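Local coordinates for protein epsin-3 (Saccharomyces cerevisiae, PDB 3ONK) that helps recruit clathrin to the Golgi network and endosomes, and binds membranes rich in phosphatidylinositol-3,5-bisphosphate, at residues E46-L49 with S50-R54; Q72-D75 with Y76-H80; S29-M32 with D33-Q37. All coordinates share one frame; numbering follows the deposited sequence.

In the fold
From the N terminus the chain first passes through contact 3, on helix 29-38, then contact 1, on helix 42-57, and last contact 2, on helix 64-80. Each lies within a single helix and closes one turn of it, S29-M32 against D33-Q37 and so on, so the three run in series with no nesting or crossing. What joins them is packing between helices. I52 CD1 of contact 1 meets L73, L74 and L77 of contact 2, and F53 rests on L74. S36 and M32 of contact 3 lie against L77 and Y76, while I48 of contact 1 reaches the backbone of I35. Three helices of the all-helical ENTH domain are thus tied together.

Contact 1. Residues E46-L49 with S50-R54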
# COMPACT_ATOMS: atom_id res chain seq x y z
N GLU A 46 -10.63 7.30 5.09
CA GLU A 46 -9.90 8.50 4.70
C GLU A 46 -8.59 8.67 5.48
O GLU A 46 -7.58 9.09 4.92
CB GLU A 46 -10.78 9.75 4.86
CG GLU A 46 -11.00 10.52 3.56
CD GLU A 46 -12.31 11.31 3.53
OE1 GLU A 46 -13.07 11.22 4.52
OE2 GLU A 46 -12.57 12.01 2.52
N GLU A 47 -8.59 8.31 6.77
CA GLU A 47 -7.36 8.36 7.56
C GLU A 47 -6.27 7.49 6.96
O GLU A 47 -5.12 7.90 6.85
CB GLU A 47 -7.60 7.92 9.00
CG GLU A 47 -8.44 8.89 9.79
CD GLU A 47 -8.71 8.42 11.20
OE1 GLU A 47 -9.57 9.04 11.85
OE2 GLU A 47 -8.08 7.44 11.67
N ILE A 48 -6.67 6.29 6.57
CA ILE A 48 -5.75 5.29 6.01
C ILE A 48 -5.20 5.78 4.69
O ILE A 48 -4.01 5.68 4.42
CB ILE A 48 -6.49 3.94 5.77
CG1 ILE A 48 -6.98 3.34 7.09
CG2 ILE A 48 -5.60 2.95 5.06
CD1 ILE A 48 -7.98 2.22 6.89
N LEU A 49 -6.10 6.33 3.87
CA LEU A 49 -5.75 6.88 2.57
C LEU A 49 -4.66 7.96 2.65
O LEU A 49 -3.61 7.84 2.02
CB LEU A 49 -7.02 7.47 1.95
CG LEU A 49 -7.17 7.47 0.43
CD1 LEU A 49 -7.50 6.05 -0.06
CD2 LEU A 49 -8.26 8.49 -0.00
N SER A 50 -4.93 9.02 3.40
CA SER A 50 -3.96 10.07 3.64
C SER A 50 -2.60 9.49 3.97
O SER A 50 -1.60 9.76 3.30
CB SER A 50 -4.40 10.93 4.81
OG SER A 50 -5.77 11.25 4.69
N MET A 51 -2.58 8.67 5.02
CA MET A 51 -1.35 8.12 5.56
C MET A 51 -0.56 7.31 4.52
O MET A 51 0.66 7.43 4.44
CB MET A 51 -1.67 7.25 6.77
CG MET A 51 -2.26 8.00 7.97
SD MET A 51 -1.13 9.21 8.69
CE MET A 51 0.41 8.32 8.64
N ILE A 52 -1.26 6.49 3.74
CA ILE A 52 -0.57 5.61 2.80
C ILE A 52 0.11 6.37 1.68
O ILE A 52 1.23 6.04 1.30
CB ILE A 52 -1.51 4.56 2.16
CG1 ILE A 52 -1.85 3.45 3.15
CG2 ILE A 52 -0.82 3.92 0.95
CD1 ILE A 52 -2.45 2.20 2.49
N PHE A 53 -0.55 7.40 1.16
CA PHE A 53 0.01 8.12 0.02
C PHE A 53 1.02 9.19 0.43
O PHE A 53 1.89 9.55 -0.35
CB PHE A 53 -1.09 8.70 -0.87
CG PHE A 53 -1.97 7.65 -1.50
CD1 PHE A 53 -1.41 6.61 -2.23
CD2 PHE A 53 -3.35 7.71 -1.38
CE1 PHE A 53 -2.21 5.64 -2.83
CE2 PHE A 53 -4.16 6.74 -1.97
CZ PHE A 53 -3.59 5.70 -2.69
N ARG A 54 0.91 9.68 1.67
CA ARG A 54 1.92 10.58 2.21
C ARG A 54 3.29 10.02 1.90
O ARG A 54 4.22 10.74 1.59
CB ARG A 54 1.77 10.76 3.72
CG ARG A 54 0.54 11.55 4.09
CD ARG A 54 0.49 11.92 5.56
NE ARG A 54 -0.73 12.67 5.85
CZ ARG A 54 -0.87 13.97 5.66
NH1 ARG A 54 0.15 14.69 5.19
NH2 ARG A 54 -2.02 14.57 5.94
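S50 turns its hydroxyl back along the helix to E46, and the carbonyl oxygen one turn earlier is gripped twice. S50 OG donates to E46 O at 2.8 Å, while S50 N donates to the same oxygen at 3.1 Å in a nearly straight bond, 172° at the hydrogen. The two donors come in from opposite faces of the E46 carbonyl plane. This works because OG stands beside its own backbone N, with chi1 at -46°. With an alanine here, E46 O would probably keep the amide alone and lose the donor on its second face.

Next to this polar pair, L49 and F53 meet with their side chains crossing at a slant. L49 CD1 lies 3.9 Å from F53 CE2, and L49 CG is equally near that ring carbon. F53 CD2 is 3.4 Å from L49 O, the oxygen that also accepts the F53 amide. A third pair, I48 and I52, lies side by side and points the same way, I48 CG2 touching I52 CD1 at 4.1 Å. M51 CG comes to 3.1 Å from E47 O, and its chain then bends at chi2 and chi3.

Outward from these pairs, helix 64-80 packs on I52 through L73, L74 and L77, and F85 and D88 of helix 83-90 lie against L49. On the flank toward helix 11-19, V16 and R17 meet M51, while E47 sends OE2 to the hydroxyl of T10.

The chemistry is therefore split round the helix: apolar pairs one turn apart face neighbouring helices, whereas S50 spends its hydroxyl on the backbone of its own helix, so that polar group is satisfied locally.

Contact 2. Residues Q72-D75 with Y76-H80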
# COMPACT_ATOMS: atom_id res chain seq x y z
N GLN A 72 3.00 -2.86 -0.28
CA GLN A 72 2.54 -4.12 0.30
C GLN A 72 1.21 -3.97 1.01
O GLN A 72 0.32 -4.79 0.83
CB GLN A 72 3.56 -4.67 1.30
CG GLN A 72 4.83 -5.23 0.71
CD GLN A 72 5.79 -5.71 1.77
OE1 GLN A 72 6.30 -4.92 2.56
NE2 GLN A 72 6.04 -7.03 1.79
N LEU A 73 1.08 -2.93 1.83
CA LEU A 73 -0.18 -2.68 2.55
C LEU A 73 -1.34 -2.44 1.58
O LEU A 73 -2.44 -2.96 1.76
CB LEU A 73 -0.04 -1.47 3.47
CG LEU A 73 -1.28 -1.06 4.28
CD1 LEU A 73 -1.87 -2.23 5.08
CD2 LEU A 73 -0.94 0.10 5.22
N LEU A 74 -1.08 -1.64 0.56
CA LEU A 74 -2.10 -1.23 -0.38
C LEU A 74 -2.54 -2.43 -1.22
O LEU A 74 -3.71 -2.57 -1.58
CB LEU A 74 -1.55 -0.10 -1.25
CG LEU A 74 -2.43 0.93 -1.98
CD1 LEU A 74 -3.50 1.58 -1.10
CD2 LEU A 74 -1.53 2.00 -2.60
N ASP A 75 -1.60 -3.33 -1.49
CA ASP A 75 -1.96 -4.57 -2.17
C ASP A 75 -2.93 -5.38 -1.31
O ASP A 75 -3.97 -5.85 -1.77
CB ASP A 75 -0.71 -5.40 -2.46
CG ASP A 75 -1.02 -6.63 -3.29
OD1 ASP A 75 -1.37 -6.48 -4.47
OD2 ASP A 75 -0.96 -7.76 -2.74
N TYR A 76 -2.57 -5.54 -0.05
CA TYR A 76 -3.39 -6.32 0.86
C TYR A 76 -4.79 -5.71 0.95
O TYR A 76 -5.78 -6.43 0.98
CB TYR A 76 -2.73 -6.38 2.24
CG TYR A 76 -3.41 -7.31 3.22
CD1 TYR A 76 -3.01 -8.65 3.33
CD2 TYR A 76 -4.45 -6.86 4.03
CE1 TYR A 76 -3.64 -9.50 4.23
CE2 TYR A 76 -5.08 -7.71 4.92
CZ TYR A 76 -4.68 -9.02 5.02
OH TYR A 76 -5.32 -9.86 5.91
N LEU A 77 -4.87 -4.38 0.98
CA LEU A 77 -6.14 -3.69 1.21
C LEU A 77 -7.05 -3.81 0.01
O LEU A 77 -8.27 -3.91 0.14
CB LEU A 77 -5.92 -2.22 1.55
CG LEU A 77 -5.25 -1.92 2.89
CD1 LEU A 77 -5.09 -0.42 3.07
CD2 LEU A 77 -6.03 -2.52 4.06
N ILE A 78 -6.45 -3.82 -1.18
CA ILE A 78 -7.22 -4.03 -2.38
C ILE A 78 -7.81 -5.44 -2.40
O ILE A 78 -8.92 -5.64 -2.91
CB ILE A 78 -6.39 -3.66 -3.61
CG1 ILE A 78 -6.15 -2.14 -3.59
CG2 ILE A 78 -7.09 -4.09 -4.89
CD1 ILE A 78 -5.00 -1.68 -4.40
N LYS A 79 -7.12 -6.39 -1.79
CA LYS A 79 -7.61 -7.77 -1.73
C LYS A 79 -8.54 -8.04 -0.54
O LYS A 79 -9.38 -8.94 -0.60
CB LYS A 79 -6.43 -8.75 -1.68
CG LYS A 79 -5.64 -8.81 -2.98
CD LYS A 79 -4.28 -9.47 -2.78
CE LYS A 79 -3.40 -9.29 -4.02
NZ LYS A 79 -2.03 -9.87 -3.82
N HIS A 80 -8.40 -7.26 0.52
CA HIS A 80 -9.15 -7.56 1.75
C HIS A 80 -10.11 -6.45 2.18
O HIS A 80 -11.08 -6.71 2.91
CB HIS A 80 -8.20 -7.91 2.91
CG HIS A 80 -7.27 -9.06 2.61
ND1 HIS A 80 -7.55 -10.36 2.97
CD2 HIS A 80 -6.07 -9.09 1.99
CE1 HIS A 80 -6.56 -11.14 2.57
NE2 HIS A 80 -5.65 -10.40 1.97
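D75 and K79, one turn apart, form a salt bridge along the outer flank of helix 64-80. K79 NZ donates to D75 OD2 at 2.6 Å, and the oxygen receives it on its syn lone pair, the side facing OD1. Beyond CG the lysine runs extended, so its CE also passes close to the carboxylate, 3.5 Å from D75 OD1. D75 meets it with CG swung away from the backbone N, chi1 -175°, which carries the carboxylate forward beside K79. This flank is partly exposed, and here the pairing is of charge.

The other side is tightly packed and apolar. L73 CD1 sits 4.0 Å from L77 CG, a contact between leucine branches one turn apart, and L77 CG also presses to 3.2 Å from L73 O. I78 CD1 comes equally near L74 O, while L74 CG keeps 4.4 Å from I78 CD1. Around these buried residues gather I52 and F53 of helix 42-57, F85 and I86 of helix 83-90, and L123 and L126 of helix 113-127.

With a charged i to i+4 pair outside and aliphatic pairs inside, helix 64-80 is an amphipathic core helix, as expected in the compact all-helical fold of an ENTH domain.

Contact 3. Residues S29-M32 with D33-Q37; sequences STLM and DQISQ
L31 meets both Q34 and I35 across this turn of helix 29-38, and together with M32 and D33 it has the most surface buried here; much of what these three meet is the backbone of the helix itself. M32 O accepts from S36 N at 2.8 Å. The thioether chain of M32 leaves the turn: CG stands beside the backbone N, chi1 -71°, and the bend at chi3 turns CE aside. Its apolar length lies against L73 and Y76 of helix 64-80.

D33 is held by its amide, which donates to S29 O at 2.9 Å. Its CB also passes over the earlier turn, 3.5 Å from T30 O. The carboxylate leads away from that backbone, and OD1 takes a weak hydrogen bond from the hydroxyl of Y76.

L31 makes the side-chain contacts of the turn. With Q34 it crosses at about a right angle: L31 CD1 lies 3.7 Å from Q34 OE1, so the amide oxygen end of the glutamine comes across the leucine branch. The glutamine reaches there because its chain stays extended beyond CG, and on the way Q34 CG passes 3.4 Å from T30 O. L31 CG also touches I35 CD1 at 4.2 Å, an aliphatic pair one turn apart. I35 CD1 leans as well on L31 O, at 3.5 Å.

Three other helices meet this one. L31, Q34 and I35 face helix 11-19, where E18, A19 and K15 meet them, while M32 and S36 face helix 64-80 and rest on L73, Y76, L77 and H80. From helix 42-57, I48 reaches the backbone of I35.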
# COMPACT_ATOMS: atom_id res chain seq x y z
N SER A 29 0.70 -9.67 8.97
CA SER A 29 -0.58 -9.80 8.28
C SER A 29 -1.76 -9.41 9.16
O SER A 29 -2.74 -8.86 8.66
CB SER A 29 -0.77 -11.22 7.73
OG SER A 29 -0.98 -12.13 8.79
N THR A 30 -1.68 -9.69 10.46
CA THR A 30 -2.75 -9.31 11.40
C THR A 30 -2.93 -7.78 11.52
O THR A 30 -4.06 -7.28 11.59
CB THR A 30 -2.57 -9.95 12.82
OG1 THR A 30 -2.78 -11.36 12.75
CG2 THR A 30 -3.58 -9.39 13.81
N LEU A 31 -1.82 -7.05 11.52
CA LEU A 31 -1.86 -5.59 11.56
C LEU A 31 -2.49 -5.06 10.28
O LEU A 31 -3.27 -4.09 10.30
CB LEU A 31 -0.46 -5.02 11.72
CG LEU A 31 -0.34 -3.49 11.70
CD1 LEU A 31 -1.07 -2.88 12.89
CD2 LEU A 31 1.13 -3.09 11.69
N MET A 32 -2.15 -5.70 9.17
CA MET A 32 -2.75 -5.33 7.89
C MET A 32 -4.27 -5.58 7.90
O MET A 32 -5.06 -4.72 7.47
CB MET A 32 -2.07 -6.10 6.75
CG MET A 32 -0.65 -5.67 6.45
SD MET A 32 -0.11 -6.28 4.85
CE MET A 32 -0.10 -8.06 5.14
N ASP A 33 -4.68 -6.73 8.42
CA ASP A 33 -6.11 -7.02 8.56
C ASP A 33 -6.83 -5.99 9.44
O ASP A 33 -7.93 -5.55 9.12
CB ASP A 33 -6.32 -8.43 9.12
CG ASP A 33 -7.59 -9.10 8.58
OD1 ASP A 33 -8.12 -8.64 7.55
OD2 ASP A 33 -8.05 -10.09 9.18
N GLN A 34 -6.20 -5.59 10.54
CA GLN A 34 -6.78 -4.56 11.41
C GLN A 34 -7.03 -3.29 10.61
O GLN A 34 -8.08 -2.65 10.73
CB GLN A 34 -5.87 -4.27 12.62
CG GLN A 34 -5.92 -5.35 13.71
CD GLN A 34 -4.88 -5.14 14.81
OE1 GLN A 34 -3.76 -4.72 14.54
NE2 GLN A 34 -5.24 -5.46 16.05
N ILE A 35 -6.06 -2.93 9.77
CA ILE A 35 -6.19 -1.74 8.96
C ILE A 35 -7.29 -1.92 7.90
O ILE A 35 -8.07 -1.01 7.61
CB ILE A 35 -4.84 -1.37 8.33
CG1 ILE A 35 -3.88 -0.86 9.42
CG2 ILE A 35 -5.04 -0.32 7.27
CD1 ILE A 35 -2.41 -0.97 9.05
N SER A 36 -7.34 -3.12 7.32
CA SER A 36 -8.39 -3.46 6.39
C SER A 36 -9.76 -3.23 7.02
O SER A 36 -10.66 -2.69 6.38
CB SER A 36 -8.23 -4.92 5.93
OG SER A 36 -9.23 -5.26 5.00
N GLN A 37 -9.93 -3.63 8.28
CA GLN A 37 -11.19 -3.39 8.99
C GLN A 37 -11.56 -1.91 9.00
O GLN A 37 -12.73 -1.56 8.90
CB GLN A 37 -11.14 -3.91 10.44
CG GLN A 37 -10.68 -5.35 10.60
CD GLN A 37 -11.54 -6.34 9.85
OE1 GLN A 37 -11.06 -7.04 8.96
NE2 GLN A 37 -12.81 -6.41 10.21